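Local coordinates for protein SAM dependent methyltransferase (Agrobacterium tumefaciens, PDB 2IGT) that binds S-adenosylmethionine and probably transfers its methyl group to an acceptor substrate, as expected of a SAM-dependent methyltransferase, at residues Ala171-Ala176 / Ala198-Ala203. Sequence-based numbering, arbitrary orientation. Where two conformers were deposited one is given.
Sequences AAAAGA and AGLEQA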
loop_
_atom_site.group_PDB
_atom_site.type_symbol
_atom_site.label_atom_id
_atom_site.label_comp_id
_atom_site.label_asym_id
_atom_site.label_seq_id
_atom_site.Cartn_x
_atom_site.Cartn_y
_atom_site.Cartn_z
ATOM N N ALA A 171 26.830 -19.801 -8.696
ATOM C CA ALA A 171 28.060 -19.086 -9.085
ATOM C C ALA A 171 29.066 -19.031 -7.935
ATOM O O ALA A 171 30.255 -19.352 -8.103
ATOM C CB ALA A 171 27.743 -17.684 -9.621
ATOM N N ALA A 172 28.584 -18.651 -6.757
ATOM C CA ALA A 172 29.436 -18.582 -5.570
ATOM C C ALA A 172 30.030 -19.942 -5.151
ATOM O O ALA A 172 31.220 -20.011 -4.763
ATOM C CB ALA A 172 28.677 -17.914 -4.401
ATOM N N ALA A 173 29.248 -21.014 -5.254
ATOM C CA ALA A 173 29.752 -22.367 -4.939
ATOM C C ALA A 173 30.898 -22.735 -5.872
ATOM O O ALA A 173 31.849 -23.398 -5.464
ATOM C CB ALA A 173 28.660 -23.397 -5.049
ATOM N N ALA A 174 30.801 -22.269 -7.117
ATOM C CA ALA A 174 31.800 -22.527 -8.155
ATOM C C ALA A 174 33.032 -21.618 -8.083
ATOM O O ALA A 174 34.001 -21.807 -8.849
ATOM C CB ALA A 174 31.131 -22.448 -9.555
ATOM N N GLY A 175 33.025 -20.651 -7.167
ATOM C CA GLY A 175 34.189 -19.801 -6.958
ATOM C C GLY A 175 34.088 -18.377 -7.478
ATOM O O GLY A 175 35.076 -17.647 -7.471
ATOM N N ALA A 176 32.899 -17.952 -7.900
ATOM C CA ALA A 176 32.736 -16.589 -8.412
ATOM C C ALA A 176 32.590 -15.545 -7.304
ATOM O O ALA A 176 32.123 -15.840 -6.205
ATOM C CB ALA A 176 31.518 -16.507 -9.341
ATOM N N ALA A 198 22.766 -23.207 2.307
ATOM C CA ALA A 198 23.693 -23.788 1.341
ATOM C C ALA A 198 25.144 -23.866 1.826
ATOM O O ALA A 198 25.992 -24.456 1.145
ATOM C CB ALA A 198 23.622 -23.059 0.011
ATOM N N GLY A 199 25.422 -23.261 2.973
ATOM C CA GLY A 199 26.755 -23.293 3.555
ATOM C C GLY A 199 27.662 -22.318 2.844
ATOM O O GLY A 199 28.875 -22.540 2.741
ATOM N N LEU A 200 27.077 -21.236 2.341
ATOM C CA LEU A 200 27.840 -20.279 1.560
ATOM C C LEU A 200 27.963 -18.927 2.250
ATOM O O LEU A 200 28.281 -17.934 1.594
ATOM C CB LEU A 200 27.243 -20.155 0.135
ATOM C CG LEU A 200 27.395 -21.413 -0.747
ATOM C CD1 LEU A 200 26.504 -21.321 -1.992
ATOM C CD2 LEU A 200 28.871 -21.592 -1.149
ATOM N N GLU A 201 27.761 -18.889 3.576
ATOM C CA GLU A 201 27.860 -17.622 4.343
ATOM C C GLU A 201 29.182 -16.878 4.200
ATOM O O GLU A 201 29.207 -15.642 4.245
ATOM C CB GLU A 201 27.634 -17.853 5.841
ATOM C CG GLU A 201 26.196 -18.051 6.276
ATOM C CD GLU A 201 26.056 -18.023 7.802
ATOM O OE1 GLU A 201 25.893 -19.120 8.403
ATOM O OE2 GLU A 201 26.126 -16.905 8.388
ATOM N N GLN A 202 30.274 -17.614 4.044
ATOM C CA GLN A 202 31.580 -16.987 3.907
ATOM C C GLN A 202 31.936 -16.615 2.467
ATOM O O GLN A 202 32.902 -15.886 2.252
ATOM C CB GLN A 202 32.679 -17.846 4.559
ATOM C CG GLN A 202 33.031 -17.440 6.007
ATOM C CD GLN A 202 31.813 -17.347 6.920
ATOM O OE1 GLN A 202 31.338 -16.251 7.224
ATOM N NE2 GLN A 202 31.292 -18.496 7.343
ATOM N N ALA A 203 31.156 -17.091 1.493
ATOM C CA ALA A 203 31.460 -16.843 0.060
ATOM C C ALA A 203 31.306 -15.363 -0.310
ATOM O O ALA A 203 30.506 -14.656 0.312
ATOM C CB ALA A 203 30.606 -17.720 -0.851
#
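Leu200 reaches across to the last turn of helix 166-173, setting CD2 4.0 Å from the CA of Ala173, while its CD1 approaches Ala173 CB at 4.3 Å. The setting is the Rossmann-like sheet of a SAM-dependent methyltransferase, where two successive helix-to-strand connections meet: 171-176 leads from helix 166-173 into strand 177-181, and the loop 198-203 leads from helix 185-198 into strand 205-208, at one edge of the sheet within this chain. Both helices end in a Schellman motif, evidenced by the positive phi of Gly175 (106°) and Gly199 (78°), each with two bonds back into the last turn. In the first, Ala176 N donates to Ala171 O at 3.0 Å and Gly175 N to Ala172 O at 3.1 Å. Beyond Gly199 the chain folds into a type I beta turn, closed by Ala203 N to Leu200 O at 3.0 Å; that carbonyl oxygen also accepts from Gln195 NE2 of the preceding helix. The turn brings Leu200 and Ala203 to face the same helix end. CG of Leu200 lies beside the backbone N (chi1 -68°), which turns the isopropyl fork toward Ala173, CD2 over its backbone and CD1 more loosely beside its CB. The side-chain contacts are all apolar, and the surface buried, both sides summed, is 136 Å². Ala172, whose methyl also touches Val178 of the next strand, completes it beside the leucine: its CB meets the CB of Ala203, methyl to methyl, at 4.0 Å.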